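Long-range contact in putative esterase (Uncultured bacterium, PDB 7C4D), which probably hydrolyses carboxylic ester bonds, as an esterase of the alpha/beta hydrolase fold from a marine microorganism: residues 99-111 and 202-215. Residues are numbered along the deposited sequence; the frame is centred on the assembly and turned at random. Where two conformers were deposited one is given.
Sequences GKTAMWFTAAHPD and IMSGITGIDIPVHV. With EDO (1,2-ethanediol), chain B.
Lys100 stretches an extended chain across to the backbone around Ser204 and gives NZ to Ser204 O at 3.1 Å, coming from above the carbonyl plane, 56° out of it; the same ammonium also bonds Gly124 O. Cut back to alanine, this position would lose the ammonium, and Ser204 O and Gly124 O are likely to be left without their shared donor, the loop at Ser204 less firmly tied to the helix. Further along the helix, Met103 meets Ile206, whose CD1 lies against Met103 CB, the two side chains crossing at about a right angle. Ile206 and Trp104 are each modelled in two conformers; in those given, Ile206 CG2, anti to the backbone N, lies over a face of the Trp104 five-membered ring, a CH-pi contact 4.2 Å from the centroid. Thr106 turns OG1 back to Ala102 O, at 2.8 Å, and its methyl CG2 meets Val213 and Val215. Ala107 CB fits between Ile209 CG2 and Val213 CG2, while a water bridges Ala107 O to Asp210 O. Past the helix end, Pro110 CB rests on Val215 CG2 at 3.7 Å. The whole is the chain returning from the inserted helices to strand 217-222 across the helix that follows the probable nucleophile elbow of an alpha/beta hydrolase.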
loop_
_atom_site.group_PDB
_atom_site.type_symbol
_atom_site.label_atom_id
_atom_site.label_comp_id
_atom_site.label_asym_id
_atom_site.label_seq_id
_atom_site.Cartn_x
_atom_site.Cartn_y
_atom_site.Cartn_z
ATOM N N GLY A 99 -1.319 3.689 -2.345
ATOM C CA GLY A 99 -2.173 4.545 -3.158
ATOM C C GLY A 99 -1.712 6.000 -3.197
ATOM O O GLY A 99 -1.856 6.645 -4.236
ATOM N N LYS A 100 -1.178 6.513 -2.067
ATOM C CA LYS A 100 -0.639 7.875 -2.048
ATOM C C LYS A 100 0.646 7.967 -2.850
ATOM O O LYS A 100 0.850 8.934 -3.587
ATOM C CB LYS A 100 -0.425 8.384 -0.624
ATOM C CG LYS A 100 -1.510 9.345 -0.169
ATOM C CD LYS A 100 -1.545 9.585 1.320
ATOM C CE LYS A 100 -2.840 10.263 1.706
ATOM N NZ LYS A 100 -2.928 10.520 3.149
ATOM N N THR A 101 1.530 6.970 -2.696
ATOM C CA THR A 101 2.738 6.926 -3.520
ATOM C C THR A 101 2.350 6.972 -4.990
ATOM O O THR A 101 2.947 7.694 -5.782
ATOM C CB THR A 101 3.554 5.664 -3.187
ATOM O OG1 THR A 101 3.937 5.696 -1.816
ATOM C CG2 THR A 101 4.785 5.440 -4.028
ATOM N N ALA A 102 1.307 6.206 -5.343
ATOM C CA ALA A 102 0.938 6.087 -6.744
ATOM C C ALA A 102 0.387 7.424 -7.245
ATOM O O ALA A 102 0.737 7.857 -8.330
ATOM C CB ALA A 102 -0.047 4.941 -6.914
ATOM N N MET A 103 -0.451 8.081 -6.434
ATOM C CA MET A 103 -0.986 9.390 -6.780
ATOM C C MET A 103 0.136 10.435 -6.908
ATOM O O MET A 103 0.155 11.153 -7.913
ATOM C CB MET A 103 -2.034 9.822 -5.758
ATOM C CG MET A 103 -3.344 9.122 -5.934
ATOM S SD MET A 103 -4.613 9.851 -4.896
ATOM C CE MET A 103 -4.268 9.115 -3.292
ATOM N N TRP A 104 1.103 10.441 -5.956
ATOM C CA TRP A 104 2.286 11.306 -6.024
ATOM C C TRP A 104 3.028 11.079 -7.333
ATOM O O TRP A 104 3.246 12.028 -8.080
ATOM C CB TRP A 104 3.236 11.073 -4.838
ATOM C CG TRP A 104 3.033 12.024 -3.704
ATOM C CD1 TRP A 104 2.031 12.000 -2.779
ATOM C CD2 TRP A 104 3.853 13.164 -3.384
ATOM N NE1 TRP A 104 2.172 13.037 -1.897
ATOM C CE2 TRP A 104 3.282 13.768 -2.241
ATOM C CE3 TRP A 104 5.017 13.714 -3.934
ATOM C CZ2 TRP A 104 3.836 14.909 -1.652
ATOM C CZ3 TRP A 104 5.560 14.840 -3.351
ATOM C CH2 TRP A 104 4.975 15.431 -2.227
ATOM N N PHE A 105 3.384 9.805 -7.597
ATOM C CA PHE A 105 4.100 9.436 -8.808
ATOM C C PHE A 105 3.366 9.845 -10.089
ATOM O O PHE A 105 4.011 10.280 -11.042
ATOM C CB PHE A 105 4.555 7.969 -8.809
ATOM C CG PHE A 105 5.119 7.538 -10.143
ATOM C CD1 PHE A 105 6.474 7.689 -10.431
ATOM C CD2 PHE A 105 4.289 7.000 -11.128
ATOM C CE1 PHE A 105 6.967 7.357 -11.690
ATOM C CE2 PHE A 105 4.791 6.639 -12.375
ATOM C CZ PHE A 105 6.126 6.818 -12.649
ATOM N N THR A 106 2.034 9.671 -10.108
ATOM C CA THR A 106 1.209 9.882 -11.293
ATOM C C THR A 106 1.114 11.378 -11.631
ATOM O O THR A 106 1.175 11.753 -12.799
ATOM C CB THR A 106 -0.198 9.278 -11.074
ATOM O OG1 THR A 106 -0.055 7.856 -10.973
ATOM C CG2 THR A 106 -1.202 9.627 -12.157
ATOM N N ALA A 107 0.892 12.216 -10.609
ATOM C CA ALA A 107 0.886 13.666 -10.755
ATOM C C ALA A 107 2.266 14.193 -11.223
ATOM O O ALA A 107 2.338 14.980 -12.153
ATOM C CB ALA A 107 0.463 14.274 -9.441
ATOM N N ALA A 108 3.364 13.724 -10.623
ATOM C CA ALA A 108 4.730 14.046 -11.035
ATOM C C ALA A 108 5.094 13.513 -12.415
ATOM O O ALA A 108 5.987 14.088 -13.040
ATOM C CB ALA A 108 5.761 13.562 -10.036
ATOM N N HIS A 109 4.500 12.379 -12.846
ATOM C CA HIS A 109 4.906 11.763 -14.105
ATOM C C HIS A 109 3.720 11.177 -14.880
ATOM O O HIS A 109 3.750 10.001 -15.244
ATOM C CB HIS A 109 5.980 10.688 -13.907
ATOM C CG HIS A 109 7.217 11.146 -13.226
ATOM N ND1 HIS A 109 7.448 10.914 -11.884
ATOM C CD2 HIS A 109 8.293 11.821 -13.689
ATOM C CE1 HIS A 109 8.610 11.424 -11.542
ATOM N NE2 HIS A 109 9.148 11.976 -12.639
ATOM N N PRO A 110 2.690 11.976 -15.239
ATOM C CA PRO A 110 1.447 11.426 -15.780
ATOM C C PRO A 110 1.671 10.682 -17.088
ATOM O O PRO A 110 0.843 9.861 -17.493
ATOM C CB PRO A 110 0.571 12.654 -16.072
ATOM C CG PRO A 110 1.566 13.829 -16.133
ATOM C CD PRO A 110 2.683 13.448 -15.182
ATOM N N ASP A 111 2.805 10.989 -17.729
ATOM C CA ASP A 111 3.107 10.517 -19.069
ATOM C C ASP A 111 3.548 9.056 -18.998
ATOM O O ASP A 111 3.513 8.345 -19.992
ATOM C CB ASP A 111 4.190 11.393 -19.705
ATOM C CG ASP A 111 5.511 11.333 -18.949
ATOM O OD1 ASP A 111 5.557 11.718 -17.742
ATOM O OD2 ASP A 111 6.471 10.859 -19.545
ATOM N N ILE A 202 3.309 10.028 6.434
ATOM C CA ILE A 202 2.538 8.932 5.879
ATOM C C ILE A 202 1.063 9.333 5.845
ATOM O O ILE A 202 0.348 8.941 4.916
ATOM C CB ILE A 202 2.817 7.639 6.672
ATOM C CG1 ILE A 202 4.209 7.074 6.372
ATOM C CG2 ILE A 202 1.738 6.576 6.462
ATOM C CD1 ILE A 202 4.560 5.901 7.274
ATOM N N MET A 203 0.644 10.176 6.815
ATOM C CA MET A 203 -0.764 10.560 6.960
ATOM C C MET A 203 -1.074 11.904 6.291
ATOM O O MET A 203 -2.227 12.318 6.298
ATOM C CB MET A 203 -1.241 10.619 8.411
ATOM C CG MET A 203 -1.094 9.333 9.164
ATOM S SD MET A 203 -2.329 8.149 8.636
ATOM C CE MET A 203 -1.480 6.615 8.962
ATOM N N SER A 204 -0.074 12.520 5.648
ATOM C CA SER A 204 -0.173 13.848 5.069
ATOM C C SER A 204 -0.871 13.819 3.709
ATOM O O SER A 204 -0.840 12.807 3.000
ATOM C CB SER A 204 1.189 14.467 4.950
ATOM O OG SER A 204 1.850 13.920 3.831
ATOM N N GLY A 205 -1.453 14.974 3.350
ATOM C CA GLY A 205 -2.225 15.171 2.138
ATOM C C GLY A 205 -1.317 15.515 0.973
ATOM O O GLY A 205 -0.205 15.982 1.194
ATOM N N ILE A 206 -1.793 15.263 -0.255
ATOM C CA ILE A 206 -1.012 15.566 -1.443
ATOM C C ILE A 206 -1.086 17.069 -1.694
ATOM O O ILE A 206 -2.166 17.641 -1.810
ATOM C CB ILE A 206 -1.459 14.730 -2.665
ATOM C CG1 ILE A 206 -1.503 13.234 -2.346
ATOM C CG2 ILE A 206 -0.562 15.005 -3.858
ATOM C CD1 ILE A 206 -2.054 12.381 -3.465
ATOM N N THR A 207 0.082 17.702 -1.745
ATOM C CA THR A 207 0.175 19.123 -2.032
ATOM C C THR A 207 1.342 19.339 -2.983
ATOM O O THR A 207 2.247 18.505 -3.054
ATOM C CB THR A 207 0.250 19.988 -0.758
ATOM O OG1 THR A 207 0.665 19.205 0.364
ATOM C CG2 THR A 207 -1.050 20.688 -0.406
ATOM N N GLY A 208 1.271 20.455 -3.714
ATOM C CA GLY A 208 2.369 20.966 -4.513
ATOM C C GLY A 208 2.444 20.298 -5.880
ATOM O O GLY A 208 3.530 20.116 -6.430
ATOM N N ILE A 209 1.280 19.942 -6.427
ATOM C CA ILE A 209 1.230 19.183 -7.668
ATOM C C ILE A 209 0.509 20.030 -8.709
ATOM O O ILE A 209 -0.399 20.788 -8.364
ATOM C CB ILE A 209 0.517 17.824 -7.470
ATOM C CG1 ILE A 209 -0.898 18.015 -6.903
ATOM C CG2 ILE A 209 1.375 16.882 -6.625
ATOM C CD1 ILE A 209 -1.808 16.809 -7.006
ATOM N N ASP A 210 0.928 19.852 -9.963
ATOM C CA ASP A 210 0.286 20.430 -11.126
ATOM C C ASP A 210 -1.063 19.711 -11.333
ATOM O O ASP A 210 -1.080 18.547 -11.709
ATOM C CB ASP A 210 1.299 20.282 -12.265
ATOM C CG ASP A 210 0.960 20.972 -13.572
ATOM O OD1 ASP A 210 -0.023 21.731 -13.599
ATOM O OD2 ASP A 210 1.695 20.734 -14.554
ATOM N N ILE A 211 -2.174 20.387 -11.006
ATOM C CA ILE A 211 -3.561 19.974 -11.147
ATOM C C ILE A 211 -4.074 20.648 -12.413
ATOM O O ILE A 211 -3.595 21.732 -12.716
ATOM C CB ILE A 211 -4.334 20.481 -9.915
ATOM C CG1 ILE A 211 -4.383 19.441 -8.801
ATOM C CG2 ILE A 211 -5.724 21.008 -10.258
ATOM C CD1 ILE A 211 -4.798 20.053 -7.472
ATOM N N PRO A 212 -4.979 20.044 -13.230
ATOM C CA PRO A 212 -5.440 18.659 -13.049
ATOM C C PRO A 212 -4.457 17.626 -13.604
ATOM O O PRO A 212 -3.622 17.947 -14.466
ATOM C CB PRO A 212 -6.721 18.611 -13.903
ATOM C CG PRO A 212 -6.441 19.594 -15.044
ATOM C CD PRO A 212 -5.593 20.679 -14.415
ATOM N N VAL A 213 -4.566 16.382 -13.100
ATOM C CA VAL A 213 -3.811 15.276 -13.671
ATOM C C VAL A 213 -4.690 14.607 -14.730
ATOM O O VAL A 213 -5.800 14.157 -14.418
ATOM C CB VAL A 213 -3.366 14.260 -12.601
ATOM C CG1 VAL A 213 -2.477 13.179 -13.205
ATOM C CG2 VAL A 213 -2.660 14.908 -11.428
ATOM N N HIS A 214 -4.166 14.523 -15.958
ATOM C CA HIS A 214 -4.862 13.948 -17.107
ATOM C C HIS A 214 -4.572 12.447 -17.233
ATOM O O HIS A 214 -4.012 11.985 -18.234
ATOM C CB HIS A 214 -4.472 14.675 -18.406
ATOM C CG HIS A 214 -4.744 16.142 -18.419
ATOM N ND1 HIS A 214 -6.023 16.664 -18.533
ATOM C CD2 HIS A 214 -3.912 17.202 -18.342
ATOM C CE1 HIS A 214 -5.966 17.981 -18.507
ATOM N NE2 HIS A 214 -4.679 18.336 -18.399
ATOM N N VAL A 215 -4.944 11.684 -16.196
ATOM C CA VAL A 215 -4.771 10.235 -16.198
ATOM C C VAL A 215 -6.092 9.673 -15.707
ATOM O O VAL A 215 -6.593 10.167 -14.701
ATOM C CB VAL A 215 -3.618 9.755 -15.280
ATOM C CG1 VAL A 215 -3.520 8.227 -15.199
ATOM C CG2 VAL A 215 -2.277 10.343 -15.696
HETATM C C1 EDO B . 0.344 6.953 -21.396
HETATM O O1 EDO B . -0.929 6.409 -21.745
HETATM C C2 EDO B . 0.220 8.407 -21.147
HETATM O O2 EDO B . -0.203 8.788 -19.839
HETATM O O HOH W 1 0.136 16.664 -13.278
#